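Local coordinates for protein (superoxide dismutase) (Aquifex pyrophilus, PDB 1COJ), which catalyses the dismutation of superoxide to hydrogen peroxide and dioxygen with one iron ion per subunit, working as a homotetramer, at the interface of chains A and B. Numbering follows the deposited sequence. Chains: chain A/B, Protein (superoxide dismutase).

Contact 1: the interface of chains A and B. Residues chain A 208-210, 212; chain B 195, 199.
A:Lys212, the last residue of its chain, meets B:Glu195 tip to tip across the interface of chains A and B. In A:Lys212, chi1 -56° sets CG anti to the carbonyl carbon, and the extended chain beyond it carries NZ to the carboxylate. CD of A:Lys212 comes up beside the carboxylate oxygen OE2 of B:Glu195, 4.1 Å away. CE of A:Lys212 lies 3.3 Å from the side-chain nitrogen NZ of B:Lys199, whose side chain crosses obliquely. At the tip, NZ of A:Lys212 forms a salt bridge and hydrogen bond to OE1 of B:Glu195 at 2.8 Å, approaching on the syn side but 34° out of the carboxylate plane. OE1 of B:Glu195 is also 4.0 Å from NZ of B:Lys199 in its own chain, so the carboxylate probably offsets both lysine charges. An alanine in place of B:Glu195 would probably leave the amine of A:Lys212 without its mate and free to swing away. B:Lys199, fully stretched, turns its NZ to main-chain acceptors of chain A: NZ of B:Lys199 makes a close but poorly directed polar contact with the carbonyl O of A:Asp209 at 3.1 Å, and a weak bond to O of A:Lys208. A water bridges this NZ to the carbonyl O of A:Phe210. In the fold, the C-terminal tail of chain A, beyond helix 190-207, thus runs past the side of the same helix in chain B, where B:Glu195 and B:Lys199 stand one turn apart.

Contact 2: the interface of chains A and B. Residues chain A 135-136, 154-155, 210-211; chain B 79, 83, 156-158.
A:Phe136 and B:Val79 pack face to methyl in an apolar patch of this iron/manganese-family superoxide dismutase, where chain A meets B:Val79 and B:Leu83 of helix 63-86 and the short strand 157-158. The CG1 methyl of B:Val79, anti to the backbone N (chi1 173°), sits over the centre of the A:Phe136 ring, 3.6 Å from its centroid, a CH-pi contact. CG1 of A:Ile135 covers the opposite face, so the ring is sandwiched between an aliphatic group of its own chain and one of the partner. At its tip, CZ of A:Phe136 points to CD of B:Pro158 at 3.9 Å. The same proline also meets A:Thr154 tip to tip, CG of B:Pro158 against CG2 of A:Thr154 at 3.5 Å, a tight fit. A:Phe210, its CG anti to the backbone N (chi1 -165°), presents a ring edge to the strand: the carbonyl O of B:Pro158 lies in the ring plane, 3.3 Å from CZ of A:Phe210. CG2 of B:Ile157 instead stands off one face beside the rim, 3.7 Å from CZ of A:Phe210. The B:Leu83 side chain crosses A:Phe210 at about a right angle, bringing CD2 of B:Leu83 to 3.9 Å from CE2 of A:Phe210. CD2 of B:Leu83 serves a second neighbour, touching CG1 of A:Ile211 at 3.8 Å, again with the side chains nearly perpendicular. CD1 of A:Ile211 extends on toward CG1 of B:Val79.

Contact 1: the interface of chains A and B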
loop_
_atom_site.group_PDB
_atom_site.type_symbol
_atom_site.label_atom_id
_atom_site.label_comp_id
_atom_site.label_asym_id
_atom_site.label_seq_id
_atom_site.Cartn_x
_atom_site.Cartn_y
_atom_site.Cartn_z
ATOM N N LYS A 208 -5.578 -29.599 9.110
ATOM C CA LYS A 208 -6.616 -29.862 8.119
ATOM C C LYS A 208 -8.010 -29.645 8.681
ATOM O O LYS A 208 -8.273 -29.933 9.849
ATOM C CB LYS A 208 -6.482 -31.247 7.477
ATOM C CG LYS A 208 -6.777 -32.435 8.352
ATOM C CD LYS A 208 -6.699 -33.678 7.489
ATOM C CE LYS A 208 -6.555 -34.935 8.312
ATOM N NZ LYS A 208 -5.920 -36.005 7.493
ATOM N N ASP A 209 -8.885 -29.098 7.843
ATOM C CA ASP A 209 -10.262 -28.791 8.223
ATOM C C ASP A 209 -10.287 -27.703 9.295
ATOM O O ASP A 209 -11.125 -27.725 10.198
ATOM C CB ASP A 209 -10.998 -30.046 8.719
ATOM C CG ASP A 209 -11.178 -31.091 7.631
ATOM O OD1 ASP A 209 -10.771 -32.253 7.850
ATOM O OD2 ASP A 209 -11.730 -30.750 6.561
ATOM N N PHE A 210 -9.365 -26.750 9.180
ATOM C CA PHE A 210 -9.265 -25.641 10.129
ATOM C C PHE A 210 -10.573 -24.852 10.100
ATOM O O PHE A 210 -11.103 -24.451 11.139
ATOM C CB PHE A 210 -8.085 -24.741 9.757
ATOM C CG PHE A 210 -7.679 -23.797 10.845
ATOM C CD1 PHE A 210 -6.971 -24.255 11.946
ATOM C CD2 PHE A 210 -8.002 -22.448 10.769
ATOM C CE1 PHE A 210 -6.592 -23.381 12.960
ATOM C CE2 PHE A 210 -7.630 -21.569 11.775
ATOM C CZ PHE A 210 -6.924 -22.034 12.872
ATOM N N LYS A 212 -14.378 -25.145 9.150
ATOM C CA LYS A 212 -15.363 -26.194 8.928
ATOM C C LYS A 212 -16.711 -25.637 8.475
ATOM O O LYS A 212 -17.298 -24.819 9.210
ATOM C CB LYS A 212 -15.522 -27.030 10.202
ATOM C CG LYS A 212 -14.210 -27.632 10.694
ATOM C CD LYS A 212 -14.389 -28.501 11.925
ATOM C CE LYS A 212 -13.075 -29.172 12.297
ATOM N NZ LYS A 212 -13.218 -30.121 13.436
ATOM O OXT LYS A 212 -17.170 -26.013 7.379
ATOM N N GLU B 195 -10.705 -24.985 19.670
ATOM C CA GLU B 195 -10.312 -26.023 18.727
ATOM C C GLU B 195 -9.198 -25.513 17.826
ATOM O O GLU B 195 -8.237 -26.231 17.550
ATOM C CB GLU B 195 -11.494 -26.477 17.875
ATOM C CG GLU B 195 -11.073 -27.430 16.766
ATOM C CD GLU B 195 -12.236 -28.097 16.071
ATOM O OE1 GLU B 195 -12.172 -29.330 15.886
ATOM O OE2 GLU B 195 -13.206 -27.397 15.703
ATOM N N LYS B 199 -5.302 -27.166 17.473
ATOM C CA LYS B 199 -4.707 -27.496 16.185
ATOM C C LYS B 199 -3.454 -26.665 15.939
ATOM O O LYS B 199 -2.440 -27.184 15.470
ATOM C CB LYS B 199 -5.718 -27.268 15.062
ATOM C CG LYS B 199 -6.937 -28.166 15.146
ATOM C CD LYS B 199 -7.839 -27.988 13.944
ATOM C CE LYS B 199 -8.943 -29.028 13.947
ATOM N NZ LYS B 199 -9.787 -28.976 12.723
HETATM O O HOH W 1 -11.034 -26.105 13.363
#

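Contact 2: the interface of chains A and B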
loop_
_atom_site.group_PDB
_atom_site.type_symbol
_atom_site.label_atom_id
_atom_site.label_comp_id
_atom_site.label_asym_id
_atom_site.label_seq_id
_atom_site.Cartn_x
_atom_site.Cartn_y
_atom_site.Cartn_z
ATOM N N ILE A 135 -2.031 -23.363 4.453
ATOM C CA ILE A 135 -2.671 -24.221 5.450
ATOM C C ILE A 135 -4.185 -24.324 5.334
ATOM O O ILE A 135 -4.784 -25.250 5.876
ATOM C CB ILE A 135 -2.318 -23.814 6.897
ATOM C CG1 ILE A 135 -2.815 -22.396 7.194
ATOM C CG2 ILE A 135 -0.826 -23.934 7.118
ATOM C CD1 ILE A 135 -2.791 -22.032 8.665
ATOM N N PHE A 136 -4.806 -23.390 4.622
ATOM C CA PHE A 136 -6.255 -23.404 4.473
ATOM C C PHE A 136 -6.753 -24.349 3.386
ATOM O O PHE A 136 -7.878 -24.844 3.475
ATOM C CB PHE A 136 -6.790 -21.987 4.263
ATOM C CG PHE A 136 -6.435 -21.038 5.380
ATOM C CD1 PHE A 136 -6.961 -21.212 6.661
ATOM C CD2 PHE A 136 -5.547 -19.990 5.159
ATOM C CE1 PHE A 136 -6.606 -20.356 7.701
ATOM C CE2 PHE A 136 -5.187 -19.132 6.193
ATOM C CZ PHE A 136 -5.717 -19.316 7.466
ATOM N N THR A 154 -1.866 -14.889 4.885
ATOM C CA THR A 154 -1.906 -15.321 6.274
ATOM C C THR A 154 -1.813 -16.853 6.294
ATOM O O THR A 154 -2.334 -17.521 5.395
ATOM C CB THR A 154 -3.251 -14.894 6.929
ATOM O OG1 THR A 154 -3.302 -13.469 7.055
ATOM C CG2 THR A 154 -3.414 -15.515 8.303
ATOM N N GLY A 155 -1.094 -17.394 7.274
ATOM C CA GLY A 155 -0.970 -18.836 7.418
ATOM C C GLY A 155 0.008 -19.597 6.541
ATOM O O GLY A 155 0.335 -20.744 6.842
ATOM N N PHE A 210 -9.365 -26.750 9.180
ATOM C CA PHE A 210 -9.265 -25.641 10.129
ATOM C C PHE A 210 -10.573 -24.852 10.100
ATOM O O PHE A 210 -11.103 -24.451 11.139
ATOM C CB PHE A 210 -8.085 -24.741 9.757
ATOM C CG PHE A 210 -7.679 -23.797 10.845
ATOM C CD1 PHE A 210 -6.971 -24.255 11.946
ATOM C CD2 PHE A 210 -8.002 -22.448 10.769
ATOM C CE1 PHE A 210 -6.592 -23.381 12.960
ATOM C CE2 PHE A 210 -7.630 -21.569 11.775
ATOM C CZ PHE A 210 -6.924 -22.034 12.872
ATOM N N ILE A 211 -11.063 -24.594 8.892
ATOM C CA ILE A 211 -12.331 -23.901 8.714
ATOM C C ILE A 211 -13.308 -25.028 8.377
ATOM O O ILE A 211 -13.063 -25.810 7.456
ATOM C CB ILE A 211 -12.288 -22.899 7.538
ATOM C CG1 ILE A 211 -11.159 -21.889 7.739
ATOM C CG2 ILE A 211 -13.625 -22.169 7.428
ATOM C CD1 ILE A 211 -10.940 -20.977 6.553
ATOM N N VAL B 79 -11.098 -16.323 3.083
ATOM C CA VAL B 79 -10.609 -16.962 4.298
ATOM C C VAL B 79 -10.909 -16.201 5.586
ATOM O O VAL B 79 -11.448 -16.775 6.537
ATOM C CB VAL B 79 -9.087 -17.242 4.199
ATOM C CG1 VAL B 79 -8.553 -17.742 5.531
ATOM C CG2 VAL B 79 -8.812 -18.278 3.113
ATOM N N LEU B 83 -13.440 -17.277 8.750
ATOM C CA LEU B 83 -12.948 -17.390 10.121
ATOM C C LEU B 83 -13.752 -16.474 11.047
ATOM O O LEU B 83 -13.985 -16.790 12.215
ATOM C CB LEU B 83 -11.462 -17.020 10.179
ATOM C CG LEU B 83 -10.472 -17.981 9.513
ATOM C CD1 LEU B 83 -9.115 -17.318 9.372
ATOM C CD2 LEU B 83 -10.357 -19.258 10.333
ATOM N N LEU B 156 1.280 -16.910 10.124
ATOM C CA LEU B 156 0.380 -16.757 11.265
ATOM C C LEU B 156 -0.859 -17.656 11.205
ATOM O O LEU B 156 -1.551 -17.702 10.189
ATOM C CB LEU B 156 -0.052 -15.286 11.393
ATOM C CG LEU B 156 -0.819 -14.880 12.656
ATOM C CD1 LEU B 156 0.149 -14.733 13.805
ATOM C CD2 LEU B 156 -1.546 -13.572 12.440
ATOM N N ILE B 157 -1.117 -18.388 12.289
ATOM C CA ILE B 157 -2.298 -19.248 12.378
ATOM C C ILE B 157 -3.315 -18.428 13.177
ATOM O O ILE B 157 -3.141 -18.204 14.374
ATOM C CB ILE B 157 -1.990 -20.570 13.112
ATOM C CG1 ILE B 157 -0.853 -21.308 12.401
ATOM C CG2 ILE B 157 -3.231 -21.457 13.138
ATOM C CD1 ILE B 157 -0.374 -22.538 13.136
ATOM N N PRO B 158 -4.383 -17.950 12.515
ATOM C CA PRO B 158 -5.442 -17.133 13.127
ATOM C C PRO B 158 -6.326 -17.849 14.134
ATOM O O PRO B 158 -6.837 -18.933 13.856
ATOM C CB PRO B 158 -6.282 -16.692 11.922
ATOM C CG PRO B 158 -5.411 -16.965 10.728
ATOM C CD PRO B 158 -4.697 -18.218 11.106
#

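The C-alpha centres of contact 1 and contact 2 lie about 9 Å apart, and A:Phe210 belongs to both: its backbone carbonyl serves the polar, water-bridged contact 1, its ring the apolar contact 2. The C-terminal tail of chain A therefore reaches helix 190-207 of chain B in one and helix 63-86 with strand 157-158 in the other, joined in contact 2 by A:Ile135, A:Phe136 and A:Thr154. Two-fold symmetry repeats the pair with the chains exchanged, so each subunit both gives and receives a tail. Such reciprocal seating, charged beside hydrophobic, is likely to steady this interface within the hyperthermophile's homotetramer.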